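Long-range contacts in aminopeptidase (Aneurinibacillus sp., PDB 2EK8), which probably acts as a zinc-dependent aminopeptidase of peptidase family M28, cleaving single amino acids from the N-termini of peptides: residues I222-S227 with E263-T268; G226-S231 with N239-G244; M297-M302 with G344-E349. One frame throughout, in Å; residues are numbered along the deposited sequence.

Contact 1: residues I222-S227 with E263-T268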
loop_
_atom_site.group_PDB
_atom_site.type_symbol
_atom_site.label_atom_id
_atom_site.label_comp_id
_atom_site.label_asym_id
_atom_site.label_seq_id
_atom_site.Cartn_x
_atom_site.Cartn_y
_atom_site.Cartn_z
ATOM N N ILE A 222 -5.695 -6.613 -22.514
ATOM C CA ILE A 222 -4.531 -6.549 -21.643
ATOM C C ILE A 222 -4.940 -6.861 -20.209
ATOM O O ILE A 222 -5.981 -6.400 -19.739
ATOM C CB ILE A 222 -3.905 -5.136 -21.611
ATOM C CG1 ILE A 222 -3.608 -4.648 -23.029
ATOM C CG2 ILE A 222 -2.645 -5.146 -20.746
ATOM C CD1 ILE A 222 -2.701 -5.537 -23.807
ATOM N N ILE A 223 -4.127 -7.656 -19.522
ATOM C CA ILE A 223 -4.377 -7.953 -18.121
ATOM C C ILE A 223 -3.078 -7.657 -17.385
ATOM O O ILE A 223 -2.001 -8.039 -17.832
ATOM C CB ILE A 223 -4.761 -9.421 -17.868
ATOM C CG1 ILE A 223 -6.153 -9.705 -18.444
ATOM C CG2 ILE A 223 -4.738 -9.704 -16.368
ATOM C CD1 ILE A 223 -6.686 -11.099 -18.129
ATOM N N ILE A 224 -3.193 -6.959 -16.263
ATOM C CA ILE A 224 -2.033 -6.610 -15.458
ATOM C C ILE A 224 -2.091 -7.379 -14.147
ATOM O O ILE A 224 -3.143 -7.447 -13.512
ATOM C CB ILE A 224 -2.016 -5.095 -15.137
ATOM C CG1 ILE A 224 -1.887 -4.285 -16.435
ATOM C CG2 ILE A 224 -0.869 -4.774 -14.171
ATOM C CD1 ILE A 224 -1.884 -2.770 -16.224
ATOM N N ILE A 225 -0.971 -7.988 -13.765
ATOM C CA ILE A 225 -0.882 -8.711 -12.496
ATOM C C ILE A 225 0.221 -7.984 -11.738
ATOM O O ILE A 225 1.365 -7.933 -12.201
ATOM C CB ILE A 225 -0.447 -10.186 -12.665
ATOM C CG1 ILE A 225 -1.463 -10.958 -13.517
ATOM C CG2 ILE A 225 -0.315 -10.847 -11.289
ATOM C CD1 ILE A 225 -1.320 -10.722 -15.010
ATOM N N GLY A 226 -0.104 -7.418 -10.582
ATOM C CA GLY A 226 0.920 -6.689 -9.855
ATOM C C GLY A 226 1.090 -6.972 -8.381
ATOM O O GLY A 226 0.302 -7.689 -7.765
ATOM N N SER A 227 2.155 -6.397 -7.833
ATOM C CA SER A 227 2.514 -6.503 -6.423
ATOM C C SER A 227 3.526 -5.386 -6.196
ATOM O O SER A 227 3.918 -4.715 -7.154
ATOM C CB SER A 227 3.150 -7.873 -6.130
ATOM O OG SER A 227 4.230 -8.154 -7.011
ATOM N N GLU A 263 -2.568 -10.113 -23.886
ATOM C CA GLU A 263 -1.288 -9.597 -23.417
ATOM C C GLU A 263 -1.288 -9.582 -21.893
ATOM O O GLU A 263 -2.241 -9.115 -21.271
ATOM C CB GLU A 263 -1.061 -8.178 -23.950
ATOM C CG GLU A 263 0.238 -7.522 -23.478
ATOM C CD GLU A 263 0.487 -6.181 -24.156
ATOM O OE1 GLU A 263 0.194 -6.065 -25.365
ATOM O OE2 GLU A 263 0.982 -5.245 -23.486
ATOM N N LEU A 264 -0.220 -10.099 -21.297
ATOM C CA LEU A 264 -0.115 -10.129 -19.844
ATOM C C LEU A 264 1.073 -9.305 -19.381
ATOM O O LEU A 264 2.193 -9.468 -19.877
ATOM C CB LEU A 264 0.035 -11.569 -19.341
ATOM C CG LEU A 264 -1.134 -12.522 -19.613
ATOM C CD1 LEU A 264 -0.817 -13.877 -18.999
ATOM C CD2 LEU A 264 -2.425 -11.957 -19.026
ATOM N N ARG A 265 0.817 -8.401 -18.444
ATOM C CA ARG A 265 1.869 -7.555 -17.903
ATOM C C ARG A 265 2.020 -7.851 -16.423
ATOM O O ARG A 265 1.118 -7.564 -15.636
ATOM C CB ARG A 265 1.521 -6.078 -18.093
ATOM C CG ARG A 265 1.307 -5.689 -19.538
ATOM C CD ARG A 265 1.100 -4.193 -19.705
ATOM N NE ARG A 265 0.919 -3.865 -21.116
ATOM C CZ ARG A 265 0.817 -2.633 -21.601
ATOM N NH1 ARG A 265 0.876 -1.582 -20.792
ATOM N NH2 ARG A 265 0.666 -2.456 -22.907
ATOM N N PHE A 266 3.158 -8.437 -16.063
ATOM C CA PHE A 266 3.470 -8.777 -14.675
ATOM C C PHE A 266 4.343 -7.642 -14.159
ATOM O O PHE A 266 5.420 -7.386 -14.697
ATOM C CB PHE A 266 4.226 -10.105 -14.628
ATOM C CG PHE A 266 3.418 -11.276 -15.122
ATOM C CD1 PHE A 266 2.570 -11.966 -14.260
ATOM C CD2 PHE A 266 3.481 -11.670 -16.455
ATOM C CE1 PHE A 266 1.796 -13.030 -14.715
ATOM C CE2 PHE A 266 2.708 -12.734 -16.923
ATOM C CZ PHE A 266 1.866 -13.414 -16.051
ATOM N N ILE A 267 3.882 -6.969 -13.112
ATOM C CA ILE A 267 4.608 -5.821 -12.591
ATOM C C ILE A 267 4.822 -5.782 -11.089
ATOM O O ILE A 267 3.920 -6.115 -10.322
ATOM C CB ILE A 267 3.862 -4.513 -12.969
ATOM C CG1 ILE A 267 3.521 -4.514 -14.461
ATOM C CG2 ILE A 267 4.713 -3.299 -12.623
ATOM C CD1 ILE A 267 2.669 -3.334 -14.894
ATOM N N THR A 268 6.024 -5.388 -10.669
ATOM C CA THR A 268 6.287 -5.212 -9.246
ATOM C C THR A 268 6.531 -3.706 -9.133
ATOM O O THR A 268 7.381 -3.142 -9.831
ATOM C CB THR A 268 7.498 -6.053 -8.728
ATOM O OG1 THR A 268 8.706 -5.665 -9.389
ATOM C CG2 THR A 268 7.237 -7.535 -8.957
#

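Contact 2: residues G226-S231 with N239-G244. With ZN (zinc ion), chain C; ZN (zinc ion), chain B.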
loop_
_atom_site.group_PDB
_atom_site.type_symbol
_atom_site.label_atom_id
_atom_site.label_comp_id
_atom_site.label_asym_id
_atom_site.label_seq_id
_atom_site.Cartn_x
_atom_site.Cartn_y
_atom_site.Cartn_z
ATOM N N GLY A 226 -0.104 -7.418 -10.582
ATOM C CA GLY A 226 0.920 -6.689 -9.855
ATOM C C GLY A 226 1.090 -6.972 -8.381
ATOM O O GLY A 226 0.302 -7.689 -7.765
ATOM N N SER A 227 2.155 -6.397 -7.833
ATOM C CA SER A 227 2.514 -6.503 -6.423
ATOM C C SER A 227 3.526 -5.386 -6.196
ATOM O O SER A 227 3.918 -4.715 -7.154
ATOM C CB SER A 227 3.150 -7.873 -6.130
ATOM O OG SER A 227 4.230 -8.154 -7.011
ATOM N N HIS A 228 3.937 -5.158 -4.951
ATOM C CA HIS A 228 4.936 -4.124 -4.705
ATOM C C HIS A 228 6.141 -4.748 -4.020
ATOM O O HIS A 228 5.996 -5.633 -3.165
ATOM C CB HIS A 228 4.354 -2.957 -3.890
ATOM C CG HIS A 228 4.017 -3.292 -2.468
ATOM N ND1 HIS A 228 4.897 -3.085 -1.427
ATOM C CD2 HIS A 228 2.872 -3.750 -1.910
ATOM C CE1 HIS A 228 4.304 -3.397 -0.286
ATOM N NE2 HIS A 228 3.075 -3.803 -0.552
ATOM N N HIS A 229 7.329 -4.296 -4.414
ATOM C CA HIS A 229 8.564 -4.855 -3.876
ATOM C C HIS A 229 9.231 -4.141 -2.709
ATOM O O HIS A 229 10.277 -4.589 -2.233
ATOM C CB HIS A 229 9.586 -5.070 -5.007
ATOM C CG HIS A 229 9.750 -3.899 -5.935
ATOM N ND1 HIS A 229 10.180 -2.657 -5.516
ATOM C CD2 HIS A 229 9.589 -3.806 -7.277
ATOM C CE1 HIS A 229 10.277 -1.850 -6.561
ATOM N NE2 HIS A 229 9.924 -2.525 -7.641
ATOM N N ASP A 230 8.640 -3.046 -2.243
ATOM C CA ASP A 230 9.203 -2.320 -1.108
ATOM C C ASP A 230 8.462 -2.735 0.156
ATOM O O ASP A 230 7.369 -3.297 0.084
ATOM C CB ASP A 230 9.064 -0.806 -1.299
ATOM C CG ASP A 230 7.617 -0.347 -1.293
ATOM O OD1 ASP A 230 6.804 -0.938 -2.036
ATOM O OD2 ASP A 230 7.293 0.608 -0.553
ATOM N N SER A 231 9.072 -2.467 1.307
ATOM C CA SER A 231 8.470 -2.783 2.600
ATOM C C SER A 231 8.704 -1.571 3.496
ATOM O O SER A 231 9.465 -0.666 3.137
ATOM C CB SER A 231 9.124 -4.028 3.217
ATOM O OG SER A 231 10.434 -3.746 3.687
ATOM N N ASN A 239 5.747 -11.147 4.104
ATOM C CA ASN A 239 4.396 -11.230 3.575
ATOM C C ASN A 239 3.962 -9.932 2.914
ATOM O O ASN A 239 3.187 -9.948 1.958
ATOM C CB ASN A 239 3.386 -11.611 4.660
ATOM C CG ASN A 239 2.077 -12.074 4.063
ATOM O OD1 ASN A 239 2.082 -12.848 3.103
ATOM N ND2 ASN A 239 0.952 -11.606 4.611
ATOM N N ASP A 240 4.470 -8.808 3.412
ATOM C CA ASP A 240 4.118 -7.510 2.846
ATOM C C ASP A 240 5.361 -6.826 2.282
ATOM O O ASP A 240 6.079 -6.142 3.012
ATOM C CB ASP A 240 3.462 -6.629 3.918
ATOM C CG ASP A 240 2.985 -5.298 3.368
ATOM O OD1 ASP A 240 2.850 -5.181 2.135
ATOM O OD2 ASP A 240 2.733 -4.372 4.169
ATOM N N ASP A 241 5.624 -7.006 0.986
ATOM C CA ASP A 241 4.787 -7.803 0.096
ATOM C C ASP A 241 5.633 -8.753 -0.755
ATOM O O ASP A 241 5.412 -8.882 -1.960
ATOM C CB ASP A 241 3.973 -6.862 -0.809
ATOM C CG ASP A 241 2.955 -7.596 -1.675
ATOM O OD1 ASP A 241 2.526 -8.710 -1.308
ATOM O OD2 ASP A 241 2.561 -7.032 -2.720
ATOM N N ALA A 242 6.614 -9.411 -0.140
ATOM C CA ALA A 242 7.438 -10.355 -0.885
ATOM C C ALA A 242 6.531 -11.490 -1.360
ATOM O O ALA A 242 6.764 -12.086 -2.408
ATOM C CB ALA A 242 8.563 -10.904 -0.004
ATOM N N SER A 243 5.488 -11.782 -0.584
ATOM C CA SER A 243 4.548 -12.840 -0.949
ATOM C C SER A 243 3.912 -12.523 -2.302
ATOM O O SER A 243 3.852 -13.387 -3.178
ATOM C CB SER A 243 3.449 -12.982 0.117
ATOM O OG SER A 243 2.627 -11.832 0.168
ATOM N N GLY A 244 3.441 -11.288 -2.457
ATOM C CA GLY A 244 2.828 -10.864 -3.708
ATOM C C GLY A 244 3.815 -10.918 -4.863
ATOM O O GLY A 244 3.468 -11.319 -5.971
HETATM ZN ZN ZN C . 1.601 -4.237 0.856
HETATM ZN ZN ZN B . 2.414 -2.421 3.780
HETATM O O HOH W 1 7.392 -5.935 -0.947
HETATM O O HOH W 2 1.094 -2.589 1.958
#

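Contact 3: residues M297-M302 with G344-E349. With ZN (zinc ion), chain C.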
loop_
_atom_site.group_PDB
_atom_site.type_symbol
_atom_site.label_atom_id
_atom_site.label_comp_id
_atom_site.label_asym_id
_atom_site.label_seq_id
_atom_site.Cartn_x
_atom_site.Cartn_y
_atom_site.Cartn_z
ATOM N N MET A 297 -6.961 -5.628 -13.733
ATOM C CA MET A 297 -5.697 -5.514 -13.028
ATOM C C MET A 297 -5.864 -6.277 -11.717
ATOM O O MET A 297 -6.777 -5.996 -10.943
ATOM C CB MET A 297 -5.367 -4.040 -12.762
ATOM C CG MET A 297 -4.013 -3.789 -12.102
ATOM S SD MET A 297 -4.038 -3.955 -10.310
ATOM C CE MET A 297 -2.279 -4.036 -9.950
ATOM N N PHE A 298 -5.010 -7.275 -11.505
ATOM C CA PHE A 298 -5.038 -8.087 -10.288
ATOM C C PHE A 298 -3.869 -7.639 -9.407
ATOM O O PHE A 298 -2.725 -7.693 -9.846
ATOM C CB PHE A 298 -4.842 -9.573 -10.620
ATOM C CG PHE A 298 -5.965 -10.187 -11.415
ATOM C CD1 PHE A 298 -6.780 -11.166 -10.847
ATOM C CD2 PHE A 298 -6.191 -9.810 -12.735
ATOM C CE1 PHE A 298 -7.803 -11.762 -11.582
ATOM C CE2 PHE A 298 -7.216 -10.400 -13.481
ATOM C CZ PHE A 298 -8.021 -11.378 -12.902
ATOM N N GLN A 299 -4.154 -7.192 -8.182
ATOM C CA GLN A 299 -3.106 -6.767 -7.250
ATOM C C GLN A 299 -2.949 -7.818 -6.155
ATOM O O GLN A 299 -3.932 -8.230 -5.530
ATOM C CB GLN A 299 -3.452 -5.418 -6.603
ATOM C CG GLN A 299 -2.502 -4.989 -5.466
ATOM C CD GLN A 299 -1.104 -4.610 -5.951
ATOM O OE1 GLN A 299 -0.801 -4.687 -7.143
ATOM N NE2 GLN A 299 -0.249 -4.195 -5.020
ATOM N N LEU A 300 -1.712 -8.254 -5.940
ATOM C CA LEU A 300 -1.394 -9.259 -4.932
ATOM C C LEU A 300 -0.617 -8.574 -3.808
ATOM O O LEU A 300 0.500 -8.116 -4.011
ATOM C CB LEU A 300 -0.533 -10.358 -5.559
ATOM C CG LEU A 300 -1.196 -11.142 -6.696
ATOM C CD1 LEU A 300 -0.141 -11.708 -7.632
ATOM C CD2 LEU A 300 -2.049 -12.253 -6.095
ATOM N N ASP A 301 -1.214 -8.502 -2.626
ATOM C CA ASP A 301 -0.559 -7.851 -1.495
ATOM C C ASP A 301 -0.944 -8.616 -0.237
ATOM O O ASP A 301 -2.117 -8.623 0.149
ATOM C CB ASP A 301 -1.035 -6.392 -1.389
ATOM C CG ASP A 301 -0.095 -5.512 -0.559
ATOM O OD1 ASP A 301 0.755 -6.054 0.175
ATOM O OD2 ASP A 301 -0.218 -4.268 -0.636
ATOM N N MET A 302 0.053 -9.251 0.382
ATOM C CA MET A 302 -0.107 -10.044 1.602
ATOM C C MET A 302 -0.964 -11.264 1.303
ATOM O O MET A 302 -2.151 -11.318 1.632
ATOM C CB MET A 302 -0.702 -9.165 2.714
ATOM C CG MET A 302 0.218 -7.977 3.014
ATOM S SD MET A 302 -0.271 -6.842 4.319
ATOM C CE MET A 302 -1.587 -5.976 3.558
ATOM N N GLY A 344 -8.950 0.091 -0.248
ATOM C CA GLY A 344 -7.916 0.561 -1.150
ATOM C C GLY A 344 -6.606 0.225 -0.466
ATOM O O GLY A 344 -6.356 -0.933 -0.138
ATOM N N ARG A 345 -5.773 1.232 -0.245
ATOM C CA ARG A 345 -4.503 1.038 0.445
ATOM C C ARG A 345 -3.514 0.114 -0.251
ATOM O O ARG A 345 -2.663 -0.498 0.402
ATOM C CB ARG A 345 -4.756 0.542 1.875
ATOM C CG ARG A 345 -5.504 1.542 2.751
ATOM C CD ARG A 345 -5.845 0.960 4.122
ATOM N NE ARG A 345 -4.661 0.579 4.889
ATOM C CZ ARG A 345 -4.699 0.076 6.120
ATOM N NH1 ARG A 345 -5.865 -0.109 6.728
ATOM N NH2 ARG A 345 -3.574 -0.243 6.747
ATOM N N SER A 346 -3.641 -0.018 -1.569
ATOM C CA SER A 346 -2.699 -0.826 -2.343
ATOM C C SER A 346 -2.714 -0.375 -3.801
ATOM O O SER A 346 -3.559 0.427 -4.202
ATOM C CB SER A 346 -2.997 -2.325 -2.236
ATOM O OG SER A 346 -1.816 -3.060 -2.549
ATOM N N ASP A 347 -1.787 -0.897 -4.595
ATOM C CA ASP A 347 -1.654 -0.481 -5.993
ATOM C C ASP A 347 -2.868 -0.587 -6.918
ATOM O O ASP A 347 -2.895 0.065 -7.957
ATOM C CB ASP A 347 -0.458 -1.196 -6.619
ATOM C CG ASP A 347 0.835 -0.888 -5.891
ATOM O OD1 ASP A 347 1.166 0.308 -5.752
ATOM O OD2 ASP A 347 1.514 -1.832 -5.451
ATOM N N HIS A 348 -3.870 -1.384 -6.560
ATOM C CA HIS A 348 -5.046 -1.499 -7.424
ATOM C C HIS A 348 -5.776 -0.156 -7.525
ATOM O O HIS A 348 -6.486 0.111 -8.497
ATOM C CB HIS A 348 -6.000 -2.585 -6.904
ATOM C CG HIS A 348 -6.500 -2.347 -5.513
ATOM N ND1 HIS A 348 -5.658 -2.154 -4.439
ATOM C CD2 HIS A 348 -7.759 -2.309 -5.017
ATOM C CE1 HIS A 348 -6.377 -2.009 -3.340
ATOM N NE2 HIS A 348 -7.656 -2.098 -3.663
ATOM N N GLU A 349 -5.581 0.687 -6.519
ATOM C CA GLU A 349 -6.210 2.005 -6.485
ATOM C C GLU A 349 -5.736 2.864 -7.659
ATOM O O GLU A 349 -6.504 3.648 -8.222
ATOM C CB GLU A 349 -5.875 2.695 -5.160
ATOM C CG GLU A 349 -6.619 3.994 -4.919
ATOM C CD GLU A 349 -6.411 4.512 -3.508
ATOM O OE1 GLU A 349 -6.634 3.738 -2.555
ATOM O OE2 GLU A 349 -6.031 5.688 -3.349
HETATM ZN ZN ZN C . 1.601 -4.237 0.856
HETATM O O HOH W 2 1.094 -2.589 1.958
#

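Contact 1: residues I222-S227 with E263-T268
R265 lays its side chain obliquely across I222 and I224, on one face of two parallel strands paired in register from I222 with E263 to S227 with T268. These are the two strands of a beta-alpha-beta unit of the M28 peptidase domain, connected by helix 238-255. Five backbone hydrogen bonds zip them together, beginning at I223 N to E263 O (3.0 Å) and closing with a more bent one, S227 N to I267 O (138°).

Followed outward, R265 first sets CB 4.2 Å from I224 CG1. Its CG and CD then run past the CG2 methyl of I222, and NE comes within 3.8 Å of that carbon. With CG anti to the carbonyl carbon (chi1 -58°) and the chain extended as far as NE, the guanidinium arrives beside E263, two residues back on the same face. It grips side-on: R265 NE (2.7 Å) and NH2 (2.9 Å) both reach E263 OE2, on its anti and syn sides respectively, each tilted out of the carboxylate plane toward the same face. NH2 has a second carboxylate in E290, and NH1 bonds the hydroxyl of Y282. With an alanine in place of E263, R265 NE would probably lose its acceptor, and the guanidinium would be held less firmly against turning.

On the opposite face I223, I225, L264 and F266 form an apolar patch, with L264 touching M255 and F266 touching A252 of helix 238-255. L264 CD2 lies 3.6 Å from I223 CB, and I225 CD1 sits over one face of the F266 ring, 3.9 Å from CE1.

Contact 2: residues G226-S231 with N239-G244
S227 presses its CB against the backbone of G244, 3.4 Å from the carbonyl carbon, where the end of strand 222-228 meets helix 238-255. The fit is close: a CB on G244 would crowd S227 CB and run into D241 OD1, which accepts from G244 N in an Asx motif.

At H228 the main chain and the ring are both held. The backbone N gives a nearly straight hydrogen bond to D241 OD2 (3.2 Å, 172°), entering on the anti side of that oxygen, somewhat out of the carboxylate plane. The ring lies over D241 CB, which approaches one face in a CH-pi contact, 3.4 Å from the centroid. CG of H228 stands between the backbone N and the carbonyl carbon (chi1 69°), a setting that turns NE2 to the metal. NE2 binds one zinc ion at 2.1 Å, and ND1, the other ring nitrogen, donates a bent bond, tilted from the ring plane, to D230 OD1 (2.9 Å), which helps fix the ring's rotation.

A water joins the strand end and the loop after it to the first turn of the helix: it donates to H228 O and D230 O and accepts from D241 N. Farther on, S231 packs its CB against D240 O (3.7 Å), the carbonyl oxygen of the cis peptide between D240 and D241.

The D240 carboxylate, turned almost perpendicular to the H228 ring, joins the two metals: OD1 binds the zinc ion of H228 at 2.0 Å, while OD2 binds the second zinc ion. D301 completes the first site, and E273 and H371 serve the second. With a water that also ligates both zinc ions, this is the paired-metal centre characteristic of M28 aminopeptidases.

Contact 3: residues M297-M302 with G344-E349
S346 OG is gripped by two groups: it donates to D301 OD2 at 2.8 Å and accepts from Q299 NE2 at 3.1 Å. Its hydroxyl thus links an amide to a carboxylate that binds zinc. The bond to D301 uses the anti lone pair of OD2, the one directed away from OD1. Both oxygens of D301 bind the zinc ion, OD1 at 2.1 Å and OD2 at 2.4 Å; the longer arm is the one shared with the serine. S346 is therefore a second-shell residue that probably helps fix the rotation of the carboxylate.

Q299 reaches the loop by a bend in its chain: CG is anti to the backbone N and chi2 is 70°, which folds the amide over toward D347. There NE2 adds a weak bond to D347 OD2 (3.0 Å, 127°), with the amide and carboxylate planes nearly perpendicular, and OE1 lies 3.5 Å from D347 CB. The other oxygen of D347 is taken by S279 OG.

Beside the polar group, toward M297, the packing is apolar in character. Q299 CB meets H348 CB at 3.8 Å, and the sulfur of M297 rests 3.9 Å from H348 CA, the two side chains crossing at about a right angle. The H348 ring leads away from the strand and bonds E343 O through NE2.

M297, Q299 and D301 alternate toward 344-349, D301 just past the strand's end. The support from S346 is a feature of this structure; a zinc-binding aspartate directly after a sheet strand belongs to the M28 metallopeptidase active site.

The three contacts lie in the M28 peptidase domain, around neighbouring parallel strands 263-269, 222-228 and 294-300. Contacts 1 and 2 share G226 and S227 and belong to one beta-alpha-beta unit; their centres are 14 Å apart. Contact 3 opens later in the chain, its centre 12 Å from that of contact 1 and 10 Å from that of contact 2. F298 meets I224 and G226 through backbone bonds, tying strand 294-300 to the middle one. Contact 1 joins two strands of the sheet, while contacts 2 and 3 sit at the C-terminal ends of strands 222-228 and 294-300, where H228, D240 of helix 238-255 and D301 meet one zinc ion.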